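Local coordinates for odorant binding protein 4 (Chrysopa pallens, PDB 6JPM) that probably binds small odorant molecules as a secreted, mainly helical protein of the PBP/GOBP family, at residues 26-31 with 40-45; 30-35 with 104-109; 46-51 with 96-101. All coordinates share one frame; numbering follows the deposited sequence.

Interaction 1: 26-31 with 40-45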
loop_
_atom_site.group_PDB
_atom_site.type_symbol
_atom_site.label_atom_id
_atom_site.label_comp_id
_atom_site.label_asym_id
_atom_site.label_seq_id
_atom_site.Cartn_x
_atom_site.Cartn_y
_atom_site.Cartn_z
ATOM N N ASP A 26 -1.116 10.508 12.714
ATOM C CA ASP A 26 0.181 10.735 12.068
ATOM C C ASP A 26 1.233 9.763 12.582
ATOM O O ASP A 26 2.032 9.236 11.801
ATOM C CB ASP A 26 0.662 12.169 12.326
ATOM C CG ASP A 26 -0.058 13.205 11.481
ATOM O OD1 ASP A 26 -0.959 12.845 10.674
ATOM O OD2 ASP A 26 0.287 14.395 11.629
ATOM N N GLU A 27 1.278 9.542 13.899
ATOM C CA GLU A 27 2.278 8.623 14.438
ATOM C C GLU A 27 2.037 7.190 13.979
ATOM O O GLU A 27 2.996 6.451 13.734
ATOM C CB GLU A 27 2.305 8.674 15.962
ATOM C CG GLU A 27 3.387 7.765 16.536
ATOM C CD GLU A 27 3.676 8.021 18.004
ATOM O OE1 GLU A 27 2.755 8.454 18.729
ATOM O OE2 GLU A 27 4.828 7.787 18.431
ATOM N N GLN A 28 0.773 6.770 13.876
ATOM C CA GLN A 28 0.488 5.425 13.364
ATOM C C GLN A 28 1.018 5.252 11.948
ATOM O O GLN A 28 1.632 4.233 11.630
ATOM C CB GLN A 28 -1.016 5.143 13.392
ATOM C CG GLN A 28 -1.545 4.743 14.759
ATOM C CD GLN A 28 -3.025 4.501 14.730
ATOM O OE1 GLN A 28 -3.791 5.349 14.260
ATOM N NE2 GLN A 28 -3.446 3.318 15.204
ATOM N N ILE A 29 0.800 6.248 11.089
ATOM C CA ILE A 29 1.319 6.193 9.723
ATOM C C ILE A 29 2.836 6.198 9.723
ATOM O O ILE A 29 3.468 5.445 8.968
ATOM C CB ILE A 29 0.763 7.355 8.879
ATOM C CG1 ILE A 29 -0.743 7.170 8.648
ATOM C CG2 ILE A 29 1.522 7.444 7.556
ATOM C CD1 ILE A 29 -1.419 8.408 8.031
ATOM N N ASN A 30 3.444 7.073 10.547
ATOM C CA ASN A 30 4.902 7.158 10.620
ATOM C C ASN A 30 5.512 5.860 11.146
ATOM O O ASN A 30 6.525 5.381 10.619
ATOM C CB ASN A 30 5.318 8.354 11.503
ATOM C CG ASN A 30 4.962 9.722 10.868
ATOM O OD1 ASN A 30 4.744 9.814 9.654
ATOM N ND2 ASN A 30 4.918 10.789 11.690
ATOM N N ASN A 31 4.920 5.283 12.193
ATOM C CA ASN A 31 5.346 3.966 12.655
ATOM C C ASN A 31 5.310 2.941 11.529
ATOM O O ASN A 31 6.259 2.180 11.344
ATOM C CB ASN A 31 4.465 3.504 13.814
ATOM C CG ASN A 31 4.827 4.179 15.114
ATOM O OD1 ASN A 31 5.922 4.714 15.265
ATOM N ND2 ASN A 31 3.897 4.179 16.057
ATOM N N ASP A 40 -4.176 -1.706 15.111
ATOM C CA ASP A 40 -5.381 -0.944 15.403
ATOM C C ASP A 40 -6.218 -0.814 14.137
ATOM O O ASP A 40 -5.680 -0.678 13.035
ATOM C CB ASP A 40 -5.015 0.440 15.946
ATOM C CG ASP A 40 -6.228 1.321 16.179
ATOM O OD1 ASP A 40 -6.960 1.119 17.175
ATOM O OD2 ASP A 40 -6.457 2.219 15.361
ATOM N N LYS A 41 -7.523 -0.930 14.280
ATOM C CA LYS A 41 -8.484 -0.881 13.150
ATOM C C LYS A 41 -8.296 0.369 12.280
ATOM O O LYS A 41 -8.473 0.243 11.127
ATOM C CB LYS A 41 -9.894 -1.101 13.686
ATOM C CG LYS A 41 -11.056 -0.528 12.915
ATOM C CD LYS A 41 -12.358 -1.133 13.384
ATOM C CE LYS A 41 -13.584 -0.379 12.941
ATOM N NZ LYS A 41 -14.784 -0.752 13.731
ATOM N N LYS A 42 -7.949 1.512 12.872
ATOM C CA LYS A 42 -7.751 2.761 12.097
ATOM C C LYS A 42 -6.572 2.613 11.127
ATOM O O LYS A 42 -6.708 2.990 10.036
ATOM C CB LYS A 42 -7.615 4.002 12.978
ATOM C CG LYS A 42 -8.746 4.257 13.952
ATOM C CD LYS A 42 -8.570 5.516 14.733
ATOM C CE LYS A 42 -8.063 5.303 16.133
ATOM N NZ LYS A 42 -6.672 4.824 16.208
ATOM N N MET A 43 -5.472 2.044 11.568
ATOM C CA MET A 43 -4.308 1.823 10.699
ATOM C C MET A 43 -4.703 0.833 9.598
ATOM O O MET A 43 -4.373 1.079 8.503
ATOM C CB MET A 43 -3.163 1.247 11.519
ATOM C CG MET A 43 -1.883 1.082 10.780
ATOM S SD MET A 43 -1.157 2.602 10.304
ATOM C CE MET A 43 -1.454 2.594 8.554
ATOM N N MET A 44 -5.413 -0.227 9.963
ATOM C CA MET A 44 -5.875 -1.277 9.020
ATOM C C MET A 44 -6.811 -0.675 7.970
ATOM O O MET A 44 -6.581 -0.870 6.830
ATOM C CB MET A 44 -6.540 -2.456 9.733
ATOM C CG MET A 44 -5.559 -3.331 10.446
ATOM S SD MET A 44 -6.073 -4.903 11.082
ATOM C CE MET A 44 -7.742 -4.586 11.599
ATOM N N CYS A 45 -7.774 0.106 8.407
ATOM C CA CYS A 45 -8.742 0.721 7.489
ATOM C C CYS A 45 -8.073 1.778 6.619
ATOM O O CYS A 45 -8.451 1.883 5.529
ATOM C CB CYS A 45 -10.038 1.088 8.193
ATOM S SG CYS A 45 -10.889 -0.411 8.735
#

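Interaction 2: 30-35 with 104-109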
loop_
_atom_site.group_PDB
_atom_site.type_symbol
_atom_site.label_atom_id
_atom_site.label_comp_id
_atom_site.label_asym_id
_atom_site.label_seq_id
_atom_site.Cartn_x
_atom_site.Cartn_y
_atom_site.Cartn_z
ATOM N N ASN A 30 3.444 7.073 10.547
ATOM C CA ASN A 30 4.902 7.158 10.620
ATOM C C ASN A 30 5.512 5.860 11.146
ATOM O O ASN A 30 6.525 5.381 10.619
ATOM C CB ASN A 30 5.318 8.354 11.503
ATOM C CG ASN A 30 4.962 9.722 10.868
ATOM O OD1 ASN A 30 4.744 9.814 9.654
ATOM N ND2 ASN A 30 4.918 10.789 11.690
ATOM N N ASN A 31 4.920 5.283 12.193
ATOM C CA ASN A 31 5.346 3.966 12.655
ATOM C C ASN A 31 5.310 2.941 11.529
ATOM O O ASN A 31 6.259 2.180 11.344
ATOM C CB ASN A 31 4.465 3.504 13.814
ATOM C CG ASN A 31 4.827 4.179 15.114
ATOM O OD1 ASN A 31 5.922 4.714 15.265
ATOM N ND2 ASN A 31 3.897 4.179 16.057
ATOM N N PHE A 32 4.228 2.921 10.754
ATOM C CA PHE A 32 4.098 1.901 9.713
ATOM C C PHE A 32 5.254 1.975 8.723
ATOM O O PHE A 32 5.833 0.949 8.353
ATOM C CB PHE A 32 2.750 2.044 8.991
ATOM C CG PHE A 32 2.327 0.778 8.246
ATOM C CD1 PHE A 32 2.916 0.435 7.037
ATOM C CD2 PHE A 32 1.383 -0.088 8.792
ATOM C CE1 PHE A 32 2.562 -0.741 6.367
ATOM C CE2 PHE A 32 1.021 -1.262 8.123
ATOM C CZ PHE A 32 1.616 -1.584 6.906
ATOM N N HIS A 33 5.634 3.187 8.311
ATOM C CA HIS A 33 6.724 3.353 7.353
ATOM C C HIS A 33 8.089 3.063 7.940
ATOM O O HIS A 33 9.074 3.121 7.203
ATOM C CB HIS A 33 6.727 4.772 6.779
ATOM C CG HIS A 33 5.640 5.014 5.784
ATOM N ND1 HIS A 33 4.355 5.338 6.156
ATOM C CD2 HIS A 33 5.639 4.961 4.432
ATOM C CE1 HIS A 33 3.611 5.485 5.075
ATOM N NE2 HIS A 33 4.364 5.265 4.016
ATOM N N LYS A 34 8.177 2.777 9.237
ATOM C CA LYS A 34 9.395 2.288 9.863
ATOM C C LYS A 34 9.253 0.847 10.336
ATOM O O LYS A 34 10.009 0.405 11.200
ATOM C CB LYS A 34 9.781 3.179 11.039
ATOM C CG LYS A 34 10.191 4.590 10.650
ATOM C CD LYS A 34 10.678 5.352 11.860
ATOM C CE LYS A 34 11.527 6.551 11.459
ATOM N NZ LYS A 34 10.965 7.265 10.278
ATOM N N GLY A 35 8.293 0.107 9.804
ATOM C CA GLY A 35 8.180 -1.296 10.165
ATOM C C GLY A 35 7.621 -1.562 11.543
ATOM O O GLY A 35 7.814 -2.654 12.084
ATOM N N PHE A 104 -1.453 -7.448 3.507
ATOM C CA PHE A 104 -0.728 -7.279 2.251
ATOM C C PHE A 104 0.320 -6.173 2.365
ATOM O O PHE A 104 1.464 -6.351 1.940
ATOM C CB PHE A 104 -1.726 -6.970 1.127
ATOM C CG PHE A 104 -1.090 -6.749 -0.230
ATOM C CD1 PHE A 104 -0.403 -7.778 -0.878
ATOM C CD2 PHE A 104 -1.208 -5.523 -0.872
ATOM C CE1 PHE A 104 0.172 -7.584 -2.144
ATOM C CE2 PHE A 104 -0.635 -5.313 -2.122
ATOM C CZ PHE A 104 0.061 -6.351 -2.757
ATOM N N ALA A 105 -0.051 -5.025 2.953
ATOM C CA ALA A 105 0.882 -3.906 3.074
ATOM C C ALA A 105 2.076 -4.260 3.953
ATOM O O ALA A 105 3.219 -3.917 3.630
ATOM C CB ALA A 105 0.162 -2.680 3.638
ATOM N N LYS A 106 1.827 -4.898 5.099
ATOM C CA LYS A 106 2.936 -5.302 5.965
ATOM C C LYS A 106 3.895 -6.202 5.208
ATOM O O LYS A 106 5.114 -6.088 5.357
ATOM C CB LYS A 106 2.436 -6.056 7.207
ATOM C CG LYS A 106 1.550 -5.279 8.139
ATOM C CD LYS A 106 1.475 -5.984 9.486
ATOM C CE LYS A 106 1.012 -7.418 9.338
ATOM N NZ LYS A 106 0.812 -8.082 10.652
ATOM N N CYS A 107 3.351 -7.125 4.405
ATOM C CA CYS A 107 4.200 -8.023 3.631
ATOM C C CYS A 107 5.047 -7.235 2.643
ATOM O O CYS A 107 6.254 -7.476 2.507
ATOM C CB CYS A 107 3.339 -9.061 2.902
ATOM S SG CYS A 107 4.314 -10.280 1.952
ATOM N N LEU A 108 4.422 -6.289 1.936
ATOM C CA LEU A 108 5.150 -5.514 0.940
ATOM C C LEU A 108 6.320 -4.784 1.577
ATOM O O LEU A 108 7.429 -4.769 1.028
ATOM C CB LEU A 108 4.229 -4.508 0.261
ATOM C CG LEU A 108 3.242 -5.060 -0.757
ATOM C CD1 LEU A 108 2.476 -3.895 -1.338
ATOM C CD2 LEU A 108 3.964 -5.850 -1.847
ATOM N N TYR A 109 6.080 -4.164 2.739
ATOM C CA TYR A 109 7.142 -3.450 3.441
ATOM C C TYR A 109 8.278 -4.395 3.809
ATOM O O TYR A 109 9.446 -4.130 3.507
ATOM C CB TYR A 109 6.587 -2.756 4.689
ATOM C CG TYR A 109 7.666 -1.994 5.429
ATOM C CD1 TYR A 109 8.508 -2.651 6.325
ATOM C CD2 TYR A 109 7.876 -0.635 5.204
ATOM C CE1 TYR A 109 9.523 -1.988 6.978
ATOM C CE2 TYR A 109 8.902 0.047 5.865
ATOM C CZ TYR A 109 9.718 -0.643 6.758
ATOM O OH TYR A 109 10.736 -0.020 7.441
#

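Interaction 3: 46-51 with 96-101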
loop_
_atom_site.group_PDB
_atom_site.type_symbol
_atom_site.label_atom_id
_atom_site.label_comp_id
_atom_site.label_asym_id
_atom_site.label_seq_id
_atom_site.Cartn_x
_atom_site.Cartn_y
_atom_site.Cartn_z
ATOM N N TYR A 46 -7.052 2.452 7.132
ATOM C CA TYR A 46 -6.289 3.424 6.319
ATOM C C TYR A 46 -5.620 2.682 5.159
ATOM O O TYR A 46 -5.723 3.130 4.102
ATOM C CB TYR A 46 -5.279 4.225 7.137
ATOM C CG TYR A 46 -4.348 5.066 6.314
ATOM C CD1 TYR A 46 -4.739 6.294 5.842
ATOM C CD2 TYR A 46 -3.081 4.627 5.994
ATOM C CE1 TYR A 46 -3.882 7.074 5.105
ATOM C CE2 TYR A 46 -2.206 5.400 5.268
ATOM C CZ TYR A 46 -2.620 6.625 4.803
ATOM O OH TYR A 46 -1.819 7.398 4.065
ATOM N N MET A 47 -4.923 1.591 5.446
ATOM C CA MET A 47 -4.262 0.781 4.396
ATOM C C MET A 47 -5.308 0.261 3.387
ATOM O O MET A 47 -5.040 0.268 2.219
ATOM C CB MET A 47 -3.403 -0.345 4.976
ATOM C CG MET A 47 -2.093 0.109 5.628
ATOM S SD MET A 47 -1.330 1.609 5.015
ATOM C CE MET A 47 -0.733 1.048 3.441
ATOM N N ASN A 48 -6.467 -0.164 3.857
ATOM C CA ASN A 48 -7.556 -0.614 2.967
ATOM C C ASN A 48 -7.987 0.538 2.048
ATOM O O ASN A 48 -8.111 0.339 0.899
ATOM C CB ASN A 48 -8.734 -1.180 3.732
ATOM C CG ASN A 48 -9.746 -1.765 2.781
ATOM O OD1 ASN A 48 -9.462 -2.676 2.053
ATOM N ND2 ASN A 48 -10.903 -1.180 2.733
ATOM N N CYS A 49 -8.192 1.704 2.629
ATOM C CA CYS A 49 -8.582 2.922 1.901
ATOM C C CYS A 49 -7.511 3.239 0.859
ATOM O O CYS A 49 -7.867 3.466 -0.199
ATOM C CB CYS A 49 -8.762 4.100 2.837
ATOM S SG CYS A 49 -9.260 5.625 2.012
ATOM N N ILE A 50 -6.243 3.225 1.225
ATOM C CA ILE A 50 -5.174 3.568 0.290
ATOM C C ILE A 50 -5.158 2.586 -0.877
ATOM O O ILE A 50 -5.154 2.984 -2.047
ATOM C CB ILE A 50 -3.815 3.595 1.014
ATOM C CG1 ILE A 50 -3.676 4.841 1.921
ATOM C CG2 ILE A 50 -2.674 3.488 0.005
ATOM C CD1 ILE A 50 -3.776 6.195 1.196
ATOM N N LEU A 51 -5.148 1.288 -0.574
ATOM C CA LEU A 51 -5.028 0.282 -1.625
ATOM C C LEU A 51 -6.312 0.144 -2.435
ATOM O O LEU A 51 -6.253 -0.196 -3.616
ATOM C CB LEU A 51 -4.606 -1.058 -1.024
ATOM C CG LEU A 51 -3.155 -1.076 -0.541
ATOM C CD1 LEU A 51 -2.955 -2.170 0.494
ATOM C CD2 LEU A 51 -2.196 -1.265 -1.749
ATOM N N ASP A 96 -10.310 -10.612 7.344
ATOM C CA ASP A 96 -11.650 -10.026 7.160
ATOM C C ASP A 96 -11.602 -8.504 7.066
ATOM O O ASP A 96 -10.794 -7.899 7.701
ATOM C CB ASP A 96 -12.521 -10.472 8.332
ATOM C CG ASP A 96 -13.952 -9.968 8.359
ATOM O OD1 ASP A 96 -14.600 -9.922 7.312
ATOM O OD2 ASP A 96 -14.402 -9.663 9.445
ATOM N N LYS A 97 -12.489 -7.953 6.267
ATOM C CA LYS A 97 -12.681 -6.490 6.128
ATOM C C LYS A 97 -11.396 -5.730 5.780
ATOM O O LYS A 97 -10.980 -5.864 4.723
ATOM C CB LYS A 97 -13.428 -5.955 7.348
ATOM C CG LYS A 97 -14.937 -6.051 7.256
ATOM C CD LYS A 97 -15.584 -6.688 8.418
ATOM C CE LYS A 97 -15.793 -5.760 9.587
ATOM N NZ LYS A 97 -16.597 -6.368 10.673
ATOM N N CYS A 98 -10.825 -4.955 6.691
ATOM C CA CYS A 98 -9.627 -4.143 6.356
ATOM C C CYS A 98 -8.346 -4.969 6.515
ATOM O O CYS A 98 -7.330 -4.536 6.054
ATOM C CB CYS A 98 -9.540 -2.863 7.187
ATOM S SG CYS A 98 -10.909 -1.705 6.974
ATOM N N GLU A 99 -8.437 -6.128 7.152
ATOM C CA GLU A 99 -7.252 -6.978 7.415
ATOM C C GLU A 99 -6.470 -7.358 6.150
ATOM O O GLU A 99 -5.313 -7.287 6.200
ATOM C CB GLU A 99 -7.580 -8.204 8.254
ATOM C CG GLU A 99 -8.058 -7.898 9.643
ATOM C CD GLU A 99 -8.721 -9.064 10.353
ATOM O OE1 GLU A 99 -8.929 -10.063 9.771
ATOM O OE2 GLU A 99 -9.036 -8.918 11.482
ATOM N N PRO A 100 -7.084 -7.800 5.046
ATOM C CA PRO A 100 -6.327 -8.182 3.880
ATOM C C PRO A 100 -5.409 -7.071 3.349
ATOM O O PRO A 100 -4.335 -7.352 3.092
ATOM C CB PRO A 100 -7.389 -8.613 2.878
ATOM C CG PRO A 100 -8.560 -8.954 3.719
ATOM C CD PRO A 100 -8.491 -8.019 4.897
ATOM N N ALA A 101 -5.911 -5.855 3.207
ATOM C CA ALA A 101 -5.035 -4.799 2.697
ATOM C C ALA A 101 -3.912 -4.478 3.679
ATOM O O ALA A 101 -2.766 -4.249 3.271
ATOM C CB ALA A 101 -5.835 -3.543 2.380
HETATM O O HOH W 1 -8.809 -5.260 3.017
#

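Interaction 1: 26-31 with 40-45
Q28 meets D40 in a buried, mostly polar contact between helix 26-32 and the first turn of helix 41-53, two helices joined by a short connection. Their short axes run 10.3 Å apart at closest, with a crossing angle of -63°. Q28 has CG anti to its carbonyl carbon, and the chain runs extended from there, crossing the side chain of D40 at about a right angle. Its NE2 donates to D40 OD2 over 3.2 Å in a nearly straight bond, the acceptor lying in the amide plane but being met from above the carboxylate plane. D40 OD2 takes two more donors: K42 NZ at 2.7 Å, a salt bridge, and K42 N at 3.0 Å. Three donors on one oxygen, one of them a lysine ammonium, would be expected to favour the ionised form. The amide is fixed from both ends, since NE2 also bonds D38 in the connection and OE1 accepts from the backbone N of T25. K42 NZ approaches that OE1 only to 3.5 Å. Beside these polar groups M43 folds back at chi2 (67°), which sets SD 3.5 Å from Q28 O and 4.0 Å from Q28 CB; the side chain of M43 also touches V24 and Y102. With D40 as N-cap accepting from K42 N, two residues on, the connection ends in a classic helix N-terminal cap, here tied by a glutamine to the preceding helix of an insect odorant-binding fold.

Interaction 2: 30-35 with 104-109
One face of the Y109 ring carries F32 O, 4.0 Å above its plane and displaced toward the rim, while the F32 ring has K106 N at its edge, near the ring plane. Y109 has CG anti to its backbone N (chi1 -179°), and the ring reaches across to the turn at 32-35. There CE2 lies 3.4 Å from H33 O, CE1 packs 3.5 Å from G35 CA, and OH comes within 3.4 Å of K34 C; H33 O, K34 C and G35 N lie obliquely to the ring. The hydroxyl is equally near G35 N, but the angle is poor for a hydrogen bond, and that N-H is already given to F32 O.

The backbone that meets the ring is a Schellman motif that ends helix 26-32. G35 is its C-prime residue, with positive phi (74°), closed by V36 N to N31 O and G35 N to F32 O. Y109 thus packs against the C-terminal end of one helix from the last turn of another, helix 99-111.

F32 makes the second half of the contact, with the tip of its ring. Its CZ touches A105 CB at 3.7 Å, an apolar contact, and K106 CG at 3.9 Å, the two side chains of F32 and K106 crossing at about a right angle. Around this pair the F32 ring also meets F37 and M43, whereas Y109 is met edge-to-face by Y116 of the C-terminal tail. H33 turns from the contact and ties its NE2 to L118 O of the same tail.

Interaction 3: 46-51 with 96-101
N48 lies across the start of helix 99-111, its backbone and side chain overlapping A101 and C98. The A101 methyl sits against the helix itself, CB 3.4 Å from N48 CA, and the two CA atoms are only 4.9 Å apart, a close approach that the small alanine side chain permits. CB of N48 packs 3.9 Å from C98 CB and equally near C98 SG. With CG anti to the backbone N (chi1 -174°), the amide of N48 extends toward the turn before helix 99-111, and its OD1 stands 3.7 Å from A101 CB.

No direct hydrogen bond crosses between the segments; a water does the work. It donates to N48 OD1 and to K97 O, each at 2.8 Å, and accepts from A101 N at 3.0 Å. The water therefore satisfies a backbone N-H in the first turn of helix 99-111 and a carbonyl of the preceding loop, joining both to the side-chain oxygen of N48. The other end of that amide, ND2, makes a weak hydrogen bond to E52.

One turn further along, L51 adds the apolar part: CD1 lies 3.7 Å from A101 CB and 3.5 Å from A101 O. The segment leading into A101 is shaped by a type II' turn from D96 to E99, in which E99 OE1 also accepts from D96 N in an almost straight bond.

Covalent links pin the same region. C98 is bonded to C45, one turn before C49 on helix 41-53, and C49 to C18 of helix 4-22, two of the three disulfides that brace this odorant-binding fold. Helix 41-53 is thus flanked by helix 4-22, which Y46 and I50 touch, and by helix 99-111, while I57 of strand 57-58 packs on N48, L51 and A101.

Helix 41-53 serves interactions 1 and 3, helix 26-32 serves 1 and 2, and helix 99-111 serves 2 and 3, so the three contacts join three helices pairwise. Interaction 1 is the buried one, yet it is the most polar, built on a shared carboxylate oxygen; interactions 2 and 3 are partly buried and rest on rings, methyl groups and, in 3, a bridging water. The contacts also touch one another: M43 CE is 3.9 Å from F32 CD2, and A105 CB is 3.8 Å from M47 CE. The C45-C98 disulfide ties interaction 1 to interaction 3, which is nested within the loop that interaction 2 closes.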